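Local coordinates for 2-oxoglutarate carboxylase small subunit (Hydrogenobacter thermophilus, PDB 7KCT), which is the small subunit of a carboxylase, a biotin-carboxylase-type protein with an ATP-grasp domain, modelled here with adenosine-5'-diphosphate, a bicarbonate ion and a magnesium ion, at residues A23-I27 / V314-K318; I239-N243 / E350-F356; S342-R346 / A407-M411; G373-A379 / I394-W400. One frame throughout, in Å; residues are numbered along the deposited sequence.

Contact 1. Residues A23-I27 / V314-K318; sequences ACRVI and VDIVK
R25 on helix 20-32 reaches across to D315, the residue just ahead of helix 316-324. R25 NH2 donates to D315 OD1 at 2.9 Å, with an N-H...O angle of 155°, and forms a salt bridge. The oxygen lies at the guanidinium edge, close to its plane. The carboxylate is turned about 50° to that plane. NH2 meets OD1 from above the carboxylate. The backbone N of K318 reaches the same OD1 from the opposite face at 3.0 Å. Two donors thus grip this one oxygen. The tightly packed part lies beside the salt bridge. V317 points its side chain at helix 20-32 and puts CB over one face of the guanidinium, 3.7 Å from R25 NH2. V317 CG2 sits 3.8 Å from R25 CZ. A bend at chi2 (79°), followed by a straight chi3, carries the R25 side chain past this valine. V26 adds a lighter touch, with its CG2 4.0 Å from V317 CG1, and the two valines cross at about a right angle. The other oxygen is held less directly. A water bridges R25 NH1 and D315 OD2, accepting from NH1 at 2.8 Å and donating to OD2. R410 of the second subunit makes only a long, weak ion pair with OD2. The main polar partner of R25 is E309, whose OE2 makes a salt bridge with NH2; H305 bonds NE. D315 is the N-cap of helix 316-324, its OD1 capping K318 N, and R25 ties this cap to a helix of the Rossmann-like biotin carboxylase N-terminal region.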
# COMPACT_ATOMS: atom_id res chain seq x y z
N ALA A 23 -4.25 -4.83 16.39
CA ALA A 23 -3.21 -5.68 16.94
C ALA A 23 -2.21 -6.03 15.85
O ALA A 23 -0.99 -5.98 16.08
CB ALA A 23 -3.82 -6.92 17.60
N CYS A 24 -2.69 -6.25 14.61
CA CYS A 24 -1.77 -6.52 13.50
C CYS A 24 -0.89 -5.32 13.20
O CYS A 24 0.31 -5.48 12.96
CB CYS A 24 -2.55 -6.95 12.25
SG CYS A 24 -3.38 -8.57 12.47
N ARG A 25 -1.47 -4.12 13.21
CA ARG A 25 -0.72 -2.88 12.99
C ARG A 25 0.39 -2.70 14.00
O ARG A 25 1.52 -2.31 13.66
CB ARG A 25 -1.72 -1.71 13.05
CG ARG A 25 -1.07 -0.35 13.15
CD ARG A 25 -0.56 0.09 11.80
NE ARG A 25 0.10 1.39 11.78
CZ ARG A 25 1.40 1.58 11.88
NH1 ARG A 25 2.22 0.53 12.06
NH2 ARG A 25 1.88 2.81 11.78
N VAL A 26 0.11 -2.96 15.27
CA VAL A 26 1.14 -2.85 16.28
C VAL A 26 2.19 -3.96 16.13
O VAL A 26 3.39 -3.71 16.26
CB VAL A 26 0.50 -2.86 17.68
CG1 VAL A 26 1.55 -2.96 18.77
CG2 VAL A 26 -0.40 -1.59 17.87
N ILE A 27 1.74 -5.20 15.90
CA ILE A 27 2.68 -6.30 15.71
C ILE A 27 3.65 -6.01 14.58
O ILE A 27 4.84 -6.29 14.69
CB ILE A 27 1.96 -7.65 15.47
CG1 ILE A 27 1.32 -8.08 16.76
CG2 ILE A 27 2.99 -8.71 14.97
CD1 ILE A 27 0.29 -9.14 16.63
N VAL A 314 5.04 10.40 8.87
CA VAL A 314 5.42 10.04 10.23
C VAL A 314 4.70 8.74 10.62
O VAL A 314 3.47 8.67 10.62
CB VAL A 314 5.09 11.18 11.20
CG1 VAL A 314 5.31 10.79 12.63
CG2 VAL A 314 5.94 12.40 10.87
N ASP A 315 5.46 7.70 10.98
CA ASP A 315 4.89 6.43 11.46
C ASP A 315 4.52 6.57 12.93
O ASP A 315 5.37 6.48 13.82
CB ASP A 315 5.90 5.31 11.24
CG ASP A 315 5.36 3.97 11.60
OD1 ASP A 315 4.47 3.89 12.50
OD2 ASP A 315 5.88 2.98 11.03
N ILE A 316 3.24 6.85 13.21
CA ILE A 316 2.83 7.21 14.56
C ILE A 316 2.95 6.05 15.55
O ILE A 316 3.35 6.23 16.71
CB ILE A 316 1.40 7.76 14.53
CG1 ILE A 316 1.31 9.06 13.73
CG2 ILE A 316 0.91 7.90 15.95
CD1 ILE A 316 -0.18 9.36 13.30
N VAL A 317 2.56 4.84 15.15
CA VAL A 317 2.63 3.70 16.07
C VAL A 317 4.09 3.36 16.40
O VAL A 317 4.42 3.06 17.55
CB VAL A 317 1.89 2.49 15.47
CG1 VAL A 317 2.02 1.27 16.35
CG2 VAL A 317 0.42 2.81 15.31
N LYS A 318 4.96 3.30 15.39
CA LYS A 318 6.37 3.05 15.68
C LYS A 318 6.90 4.11 16.65
O LYS A 318 7.66 3.79 17.58
CB LYS A 318 7.18 3.01 14.38
CG LYS A 318 8.56 2.41 14.57
CD LYS A 318 9.36 2.29 13.27
CE LYS A 318 8.84 1.20 12.37
NZ LYS A 318 9.83 0.93 11.26
O HOH W 1 4.92 0.54 11.24

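Contact 2. Residues I239-N243 / E350-F356; sequences IQRRN and EDPKKGF. With ADP (adenosine-5'-diphosphate), chain C.
The ring of F356 lies between R241 on one face and P352 on the other. R241 CG stands 3.8 Å straight above the ring centroid, a CH-pi contact, and P352 CA sits over the centre of the opposite face. The R241 guanidinium carries R242 NH2 over its own centre. Its edge meets E350 OE2 and F356 CD1. At the edge of the R242 guanidinium lie the carbonyl oxygens of G355 and F356. R241 grips E350 side-on. NE and NH1 each donate to OE2 at 3.0 Å, and NH1 takes the syn lone pair. NH1 adds a weak bond to E350 OE1. CG of R241 sits between its backbone N and carbonyl carbon (chi1 60°), and the chain bends again at chi2, which lays the methylenes on the ring. R242 NH2 is 4.3 Å from E350 OE1, beyond a salt bridge. R242 NH1 makes a weak bond to F356 O at 3.3 Å. S392 bonds E350 OE1 and Q244 bonds R241 NH2. R242 and N243 both have positive phi, close to a type I' turn, between strands 240-241 and 244-250. Beyond R241, Q240 OE1 accepts from O2' of ADP chain C at 2.9 Å, and Q240 NE2 donates to O3' at 3.1 Å. The contact therefore backs a hairpin that forms part of an ADP pocket, at its ribose.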
# COMPACT_ATOMS: atom_id res chain seq x y z
N ILE A 239 -18.14 12.57 8.18
CA ILE A 239 -19.08 11.55 7.70
C ILE A 239 -19.23 10.45 8.73
O ILE A 239 -18.31 9.64 8.94
CB ILE A 239 -18.66 10.99 6.34
CG1 ILE A 239 -18.66 12.16 5.35
CG2 ILE A 239 -19.64 9.93 5.92
CD1 ILE A 239 -18.17 11.89 3.96
N GLN A 240 -20.44 10.34 9.29
CA GLN A 240 -20.68 9.53 10.47
C GLN A 240 -22.03 8.84 10.44
O GLN A 240 -22.97 9.28 9.78
CB GLN A 240 -20.62 10.39 11.75
CG GLN A 240 -19.30 11.00 12.02
CD GLN A 240 -19.32 11.95 13.22
OE1 GLN A 240 -20.21 11.89 14.07
NE2 GLN A 240 -18.33 12.82 13.27
N ARG A 241 -22.11 7.75 11.19
CA ARG A 241 -23.38 7.15 11.55
C ARG A 241 -23.27 6.70 13.00
O ARG A 241 -22.23 6.19 13.43
CB ARG A 241 -23.73 5.97 10.64
CG ARG A 241 -22.72 4.84 10.69
CD ARG A 241 -23.15 3.74 11.63
NE ARG A 241 -22.16 2.66 11.71
CZ ARG A 241 -21.31 2.46 12.72
NH1 ARG A 241 -20.47 1.45 12.68
NH2 ARG A 241 -21.34 3.26 13.79
N ARG A 242 -24.37 6.89 13.73
CA ARG A 242 -24.44 6.70 15.18
C ARG A 242 -23.34 7.48 15.89
O ARG A 242 -22.85 7.07 16.94
CB ARG A 242 -24.37 5.21 15.55
CG ARG A 242 -25.63 4.43 15.14
CD ARG A 242 -25.81 3.08 15.90
NE ARG A 242 -24.65 2.20 15.75
CZ ARG A 242 -24.47 1.33 14.75
NH1 ARG A 242 -25.37 1.19 13.79
NH2 ARG A 242 -23.37 0.59 14.72
N ASN A 243 -22.98 8.65 15.33
CA ASN A 243 -21.93 9.50 15.89
C ASN A 243 -20.55 8.83 15.89
O ASN A 243 -19.69 9.19 16.70
CB ASN A 243 -22.31 9.95 17.30
CG ASN A 243 -23.64 10.64 17.34
OD1 ASN A 243 -24.56 10.16 18.00
ND2 ASN A 243 -23.75 11.76 16.66
N GLU A 350 -21.58 -4.61 8.19
CA GLU A 350 -22.89 -4.13 8.60
C GLU A 350 -23.72 -3.81 7.37
O GLU A 350 -23.18 -3.61 6.28
CB GLU A 350 -22.78 -2.91 9.56
CG GLU A 350 -22.02 -1.74 9.10
CD GLU A 350 -21.55 -0.83 10.29
OE1 GLU A 350 -21.36 -1.29 11.45
OE2 GLU A 350 -21.36 0.37 10.03
N ASP A 351 -25.05 -3.79 7.53
CA ASP A 351 -25.93 -3.55 6.39
C ASP A 351 -26.44 -2.12 6.44
O ASP A 351 -27.34 -1.82 7.24
CB ASP A 351 -27.09 -4.55 6.38
CG ASP A 351 -27.92 -4.49 5.07
OD1 ASP A 351 -27.78 -3.50 4.30
OD2 ASP A 351 -28.73 -5.42 4.83
N PRO A 352 -25.92 -1.21 5.62
CA PRO A 352 -26.42 0.16 5.65
C PRO A 352 -27.89 0.31 5.33
O PRO A 352 -28.52 1.27 5.79
CB PRO A 352 -25.57 0.89 4.61
CG PRO A 352 -24.33 0.05 4.44
CD PRO A 352 -24.82 -1.37 4.65
N LYS A 353 -28.46 -0.59 4.52
CA LYS A 353 -29.88 -0.45 4.22
C LYS A 353 -30.76 -0.82 5.40
O LYS A 353 -31.91 -0.41 5.44
CB LYS A 353 -30.25 -1.30 3.02
CG LYS A 353 -29.67 -0.75 1.74
CD LYS A 353 -30.11 -1.56 0.52
CE LYS A 353 -29.60 -0.93 -0.77
NZ LYS A 353 -30.35 -1.46 -1.94
N LYS A 354 -30.23 -1.56 6.38
CA LYS A 354 -30.99 -1.93 7.57
C LYS A 354 -30.41 -1.24 8.81
O LYS A 354 -30.12 -1.89 9.82
CB LYS A 354 -31.11 -3.45 7.74
CG LYS A 354 -31.88 -4.10 6.55
N GLY A 355 -30.23 0.08 8.73
CA GLY A 355 -29.77 0.83 9.88
C GLY A 355 -28.35 0.52 10.31
O GLY A 355 -27.99 0.73 11.48
N PHE A 356 -27.50 0.04 9.40
CA PHE A 356 -26.14 -0.36 9.75
C PHE A 356 -26.12 -1.41 10.85
O PHE A 356 -25.24 -1.41 11.71
CB PHE A 356 -25.30 0.84 10.21
CG PHE A 356 -25.03 1.85 9.16
CD1 PHE A 356 -23.92 1.74 8.34
CD2 PHE A 356 -25.87 2.94 9.00
CE1 PHE A 356 -23.65 2.69 7.37
CE2 PHE A 356 -25.63 3.89 8.02
CZ PHE A 356 -24.52 3.77 7.21
PB ADP C . -17.62 10.35 21.55
O1B ADP C . -18.65 9.28 21.62
O2B ADP C . -16.73 10.67 20.38
O3B ADP C . -16.90 10.62 22.87
PA ADP C . -17.83 13.10 21.05
O1A ADP C . -16.59 13.25 20.24
O2A ADP C . -18.18 14.24 22.00
O3A ADP C . -18.63 11.87 21.58
O5' ADP C . -18.99 13.71 19.71
C5' ADP C . -19.65 12.62 18.97
C4' ADP C . -20.01 13.25 17.68
O4' ADP C . -21.23 13.97 17.98
C3' ADP C . -19.00 14.23 17.21
O3' ADP C . -18.13 13.65 16.24
C2' ADP C . -19.94 15.17 16.46
O2' ADP C . -20.44 14.57 15.20
C1' ADP C . -21.16 15.23 17.33
N9 ADP C . -21.08 16.34 18.31
C8 ADP C . -20.41 16.38 19.55
N7 ADP C . -20.61 17.58 20.16
C5 ADP C . -21.38 18.33 19.28
C6 ADP C . -21.91 19.64 19.34
N6 ADP C . -21.66 20.42 20.42
N1 ADP C . -22.63 20.16 18.31
C2 ADP C . -22.84 19.30 17.28
N3 ADP C . -22.42 18.03 17.09
C4 ADP C . -21.68 17.57 18.13

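Contact 3. Residues S342-R346 / A407-M411; sequences SIECR and AVDRM. With ADP (adenosine-5'-diphosphate), chain D.
M411 meets C345 and I343 where helix 404-417 packs on strand 341-351. Its SD lies 3.6 Å from C345 SG, and its CE reaches back over the strand to within 3.1 Å of I343 O. That is a tight approach for a methyl group. Bends at chi2 (67°) and chi3 (75°) curl the M411 chain so that the sulfur lies at C345 while the methyl turns on to the I343 carbonyl. I343 fills the next position along the helix. Its CD1 is 3.9 Å from A407 CB and equally far from V408 CG2, so the tip rests between them. A407 and M411 point toward the strand, and V408 adds its CG2 from the flank. Further out, the geometry is that of a helix laid on a sheet. The two axes approach to 8.6 Å and cross at -33°. R346 ends this part of the strand and holds ADP chain D. Its NH1 donates to O1A at 3.1 Å, and its NH2 donates to O3A at 2.9 Å. E248 takes R346 NE in a salt bridge and E304 takes NH2. These two acids help to orient the guanidinium. Strand 341-351 runs between strands 244-250 and 393-401, with backbone bonds to both. Helix 404-417 covers the face bearing I343 and C345, while helix 305-312 lies against S342 and E344 on the other.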
# COMPACT_ATOMS: atom_id res chain seq x y z
N SER A 342 -5.24 12.25 1.59
CA SER A 342 -5.43 10.87 1.94
C SER A 342 -6.84 10.69 2.47
O SER A 342 -7.36 11.55 3.18
CB SER A 342 -4.36 10.44 2.95
OG SER A 342 -4.60 9.12 3.43
N ILE A 343 -7.45 9.57 2.11
CA ILE A 343 -8.80 9.23 2.50
C ILE A 343 -8.76 7.81 3.04
O ILE A 343 -8.12 6.94 2.45
CB ILE A 343 -9.78 9.34 1.31
CG1 ILE A 343 -9.71 10.69 0.61
CG2 ILE A 343 -11.20 9.12 1.74
CD1 ILE A 343 -10.60 10.79 -0.66
N GLU A 344 -9.49 7.58 4.13
CA GLU A 344 -9.69 6.29 4.73
C GLU A 344 -11.18 5.98 4.77
O GLU A 344 -11.99 6.79 5.22
CB GLU A 344 -9.10 6.22 6.16
CG GLU A 344 -9.61 4.99 6.98
CD GLU A 344 -8.96 4.85 8.37
OE1 GLU A 344 -9.60 5.07 9.44
OE2 GLU A 344 -7.79 4.47 8.39
N CYS A 345 -11.52 4.76 4.39
CA CYS A 345 -12.88 4.27 4.51
C CYS A 345 -12.87 3.04 5.40
O CYS A 345 -12.03 2.16 5.24
CB CYS A 345 -13.48 3.95 3.15
SG CYS A 345 -13.69 5.36 2.05
N ARG A 346 -13.80 3.01 6.36
CA ARG A 346 -13.96 1.86 7.23
C ARG A 346 -14.84 0.86 6.52
O ARG A 346 -15.97 1.19 6.13
CB ARG A 346 -14.59 2.26 8.56
CG ARG A 346 -13.81 3.36 9.22
CD ARG A 346 -14.07 3.35 10.68
NE ARG A 346 -13.44 4.48 11.35
CZ ARG A 346 -13.50 4.64 12.66
NH1 ARG A 346 -14.14 3.71 13.38
NH2 ARG A 346 -12.96 5.71 13.24
N ALA A 407 -7.54 11.56 -5.32
CA ALA A 407 -7.69 10.72 -4.14
C ALA A 407 -9.08 10.10 -4.11
O ALA A 407 -9.23 8.90 -3.83
CB ALA A 407 -7.44 11.55 -2.88
N VAL A 408 -10.10 10.89 -4.42
CA VAL A 408 -11.46 10.37 -4.52
C VAL A 408 -11.56 9.28 -5.59
O VAL A 408 -12.15 8.21 -5.36
CB VAL A 408 -12.44 11.52 -4.80
CG1 VAL A 408 -13.85 10.97 -4.98
CG2 VAL A 408 -12.43 12.55 -3.68
N ASP A 409 -11.00 9.55 -6.78
CA ASP A 409 -11.04 8.59 -7.89
C ASP A 409 -10.29 7.32 -7.51
O ASP A 409 -10.77 6.20 -7.74
CB ASP A 409 -10.41 9.20 -9.15
CG ASP A 409 -11.16 10.43 -9.69
OD1 ASP A 409 -12.40 10.55 -9.52
OD2 ASP A 409 -10.51 11.26 -10.34
N ARG A 410 -9.15 7.48 -6.83
CA ARG A 410 -8.37 6.32 -6.42
C ARG A 410 -9.12 5.49 -5.40
O ARG A 410 -9.07 4.25 -5.45
CB ARG A 410 -7.02 6.79 -5.86
CG ARG A 410 -6.15 5.68 -5.28
CD ARG A 410 -4.71 6.22 -5.23
NE ARG A 410 -4.20 6.27 -6.60
CZ ARG A 410 -3.24 7.06 -7.05
NH1 ARG A 410 -2.66 7.95 -6.26
NH2 ARG A 410 -2.88 6.98 -8.32
N MET A 411 -9.83 6.13 -4.46
CA MET A 411 -10.60 5.38 -3.47
C MET A 411 -11.82 4.69 -4.09
O MET A 411 -12.13 3.54 -3.76
CB MET A 411 -11.04 6.32 -2.33
CG MET A 411 -11.95 5.67 -1.31
SD MET A 411 -11.20 4.34 -0.30
CE MET A 411 -10.21 5.30 0.82
PB ADP D . -11.73 6.44 16.98
O1B ADP D . -10.40 5.72 17.17
O2B ADP D . -11.87 7.59 16.00
O3B ADP D . -12.56 6.58 18.21
PA ADP D . -14.03 4.64 16.94
O1A ADP D . -14.74 3.46 16.36
O2A ADP D . -14.69 5.65 17.85
O3A ADP D . -12.87 5.30 16.07
O5' ADP D . -13.07 3.67 18.37
C5' ADP D . -12.89 2.23 18.03
C4' ADP D . -13.21 1.31 19.12
O4' ADP D . -13.06 1.84 20.42
C3' ADP D . -14.78 0.99 18.84
O3' ADP D . -15.00 -0.29 19.12
C2' ADP D . -15.36 2.01 19.89
O2' ADP D . -16.52 1.58 20.44
C1' ADP D . -14.28 1.78 20.99
N9 ADP D . -14.11 2.93 21.96
C8 ADP D . -13.90 4.31 21.69
N7 ADP D . -13.80 5.07 22.81
C5 ADP D . -13.92 4.16 23.84
C6 ADP D . -13.90 4.34 25.24
N6 ADP D . -13.73 5.60 25.78
N1 ADP D . -14.04 3.27 26.08
C2 ADP D . -14.23 2.05 25.44
N3 ADP D . -14.27 1.72 24.12
C4 ADP D . -14.10 2.83 23.34

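Contact 4. Residues G373-A379 / I394-W400; sequences GIRVEHA and IAKLIVW
Strands 374-378 and 393-401 form an antiparallel pair in a sheet to which the biotin carboxylase C-terminal region contributes, with I398 facing R375 and K396 facing E377. Each of these two is a hydrogen-bonded pair. R375 N donates to I398 O at 2.8 Å, and K396 N donates to E377 O at the same distance. W400 N bonds G373 O just ahead of strand 374-378. The face with R375, E377, K396 and I398 is partly polar. R375 NE and NH2 both bind E377 OE2 at 2.7 Å, side-on. NE uses the anti lone pair, whereas NH2 comes from above the carboxylate plane. A bend at chi2 (-82°) turns the E377 carboxylate back toward the arginine. E377 CG rests 3.7 Å from I398 CD1, and K396 CE lies 3.8 Å from E377 CB. A water accepts from K396 NZ and gives a weak bond to E377 OE1. E21 takes K396 NZ in a salt bridge, and E309 takes R375 NH1. The other face is apolar over I374, V376, L397 and V399, with V376 CG2 3.9 Å from L397 CD1. At the end of this face, H378 stacks on Y367 of the second subunit and bonds V368 O there. Beside it, I394 and A395 both face I347 on the next strand, which is a classic beta bulge.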
# COMPACT_ATOMS: atom_id res chain seq x y z
N GLY A 373 -0.32 4.11 -4.31
CA GLY A 373 -1.12 4.94 -3.43
C GLY A 373 -2.21 4.24 -2.64
O GLY A 373 -3.06 4.92 -2.06
N ILE A 374 -2.19 2.92 -2.54
CA ILE A 374 -3.19 2.17 -1.79
C ILE A 374 -2.53 1.46 -0.60
O ILE A 374 -1.49 0.79 -0.75
CB ILE A 374 -3.91 1.19 -2.73
CG1 ILE A 374 -4.77 1.90 -3.78
CG2 ILE A 374 -4.76 0.23 -1.95
CD1 ILE A 374 -5.28 0.95 -4.90
N ARG A 375 -3.14 1.59 0.57
CA ARG A 375 -2.72 0.86 1.76
C ARG A 375 -3.95 0.18 2.33
O ARG A 375 -5.04 0.74 2.35
CB ARG A 375 -2.08 1.84 2.78
CG ARG A 375 -1.84 1.35 4.18
CD ARG A 375 -1.20 2.47 5.00
NE ARG A 375 -1.10 2.13 6.40
CZ ARG A 375 -0.59 2.92 7.32
NH1 ARG A 375 -0.13 4.14 7.00
NH2 ARG A 375 -0.54 2.49 8.55
N VAL A 376 -3.76 -1.04 2.81
CA VAL A 376 -4.84 -1.80 3.39
C VAL A 376 -4.42 -2.22 4.78
O VAL A 376 -3.33 -2.78 4.95
CB VAL A 376 -5.21 -3.04 2.56
CG1 VAL A 376 -6.39 -3.78 3.25
CG2 VAL A 376 -5.59 -2.64 1.17
N GLU A 377 -5.28 -1.95 5.77
CA GLU A 377 -5.12 -2.42 7.14
C GLU A 377 -6.22 -3.45 7.41
O GLU A 377 -7.41 -3.12 7.41
CB GLU A 377 -5.18 -1.27 8.14
CG GLU A 377 -4.12 -0.20 7.92
CD GLU A 377 -2.73 -0.54 8.53
OE1 GLU A 377 -2.59 -1.41 9.46
OE2 GLU A 377 -1.76 0.09 8.05
N HIS A 378 -5.84 -4.71 7.62
CA HIS A 378 -6.88 -5.72 7.70
C HIS A 378 -6.35 -6.96 8.42
O HIS A 378 -5.13 -7.19 8.53
CB HIS A 378 -7.41 -6.07 6.28
CG HIS A 378 -6.52 -6.98 5.51
ND1 HIS A 378 -6.99 -8.13 4.90
CD2 HIS A 378 -5.19 -6.96 5.30
CE1 HIS A 378 -5.97 -8.78 4.36
NE2 HIS A 378 -4.87 -8.08 4.57
N ALA A 379 -7.28 -7.76 8.93
CA ALA A 379 -6.88 -8.98 9.60
C ALA A 379 -7.70 -10.17 9.13
O ALA A 379 -7.89 -11.13 9.88
CB ALA A 379 -6.98 -8.84 11.12
N ILE A 394 -13.83 -4.73 9.56
CA ILE A 394 -13.12 -5.78 8.81
C ILE A 394 -11.77 -5.27 8.31
O ILE A 394 -10.78 -5.99 8.30
CB ILE A 394 -13.95 -6.26 7.60
CG1 ILE A 394 -15.20 -7.03 7.93
CG2 ILE A 394 -13.06 -7.09 6.61
CD1 ILE A 394 -16.06 -7.19 6.70
N ALA A 395 -11.76 -4.06 7.74
CA ALA A 395 -10.59 -3.57 7.05
C ALA A 395 -10.71 -2.06 7.01
O ALA A 395 -11.80 -1.50 7.14
CB ALA A 395 -10.48 -4.14 5.64
N LYS A 396 -9.57 -1.41 6.93
CA LYS A 396 -9.48 0.02 6.63
C LYS A 396 -8.80 0.12 5.29
O LYS A 396 -7.71 -0.44 5.09
CB LYS A 396 -8.71 0.81 7.68
CG LYS A 396 -9.18 0.51 9.09
CD LYS A 396 -8.58 1.43 10.16
CE LYS A 396 -7.08 1.25 10.32
NZ LYS A 396 -6.66 1.56 11.72
N LEU A 397 -9.45 0.75 4.34
CA LEU A 397 -8.85 1.03 3.05
C LEU A 397 -8.37 2.48 3.05
O LEU A 397 -9.17 3.38 3.29
CB LEU A 397 -9.86 0.79 1.93
CG LEU A 397 -9.41 0.96 0.50
CD1 LEU A 397 -8.25 0.05 0.31
CD2 LEU A 397 -10.64 0.61 -0.36
N ILE A 398 -7.09 2.70 2.78
CA ILE A 398 -6.49 4.03 2.83
C ILE A 398 -5.87 4.34 1.50
O ILE A 398 -5.17 3.50 0.94
CB ILE A 398 -5.43 4.14 3.94
CG1 ILE A 398 -6.06 3.79 5.27
CG2 ILE A 398 -4.81 5.57 3.95
CD1 ILE A 398 -5.45 2.57 5.89
N VAL A 399 -6.11 5.55 0.97
CA VAL A 399 -5.47 5.94 -0.27
C VAL A 399 -4.80 7.29 -0.09
O VAL A 399 -5.08 8.04 0.85
CB VAL A 399 -6.41 6.00 -1.51
CG1 VAL A 399 -7.17 4.70 -1.64
CG2 VAL A 399 -7.36 7.24 -1.51
N TRP A 400 -3.86 7.55 -0.99
CA TRP A 400 -3.14 8.83 -1.02
C TRP A 400 -3.04 9.29 -2.47
O TRP A 400 -2.87 8.47 -3.37
CB TRP A 400 -1.70 8.72 -0.41
CG TRP A 400 -0.92 10.06 -0.54
CD1 TRP A 400 -0.88 11.07 0.36
CD2 TRP A 400 -0.11 10.48 -1.64
NE1 TRP A 400 -0.09 12.11 -0.11
CE2 TRP A 400 0.37 11.77 -1.35
CE3 TRP A 400 0.26 9.88 -2.84
CZ2 TRP A 400 1.18 12.48 -2.24
CZ3 TRP A 400 1.05 10.58 -3.70
CH2 TRP A 400 1.51 11.86 -3.40
O HOH W 2 -4.19 0.37 11.45
O HOH W 3 -9.96 -7.87 9.55

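How the contacts relate
Contacts 3 and 4 are the closest neighbours, with centres about 9 Å apart. S342 OG lies 2.8 Å from V399 O, and I343 O lies 2.9 Å from V399 N. Contact 4 also touches contact 1, where R25 CD is 3.4 Å from E377 OE1. Contact 2 shares strand 341-351 with contact 3, but their centres are about 19 Å apart. Two ADP molecules are involved. Contact 2 binds one through Q240, and contact 3 binds the other through R346. The K396 side chain of contact 4 is about 8 Å from a bound ADP. Contacts 1, 3 and 4 all reach the second subunit; contact 2 does not.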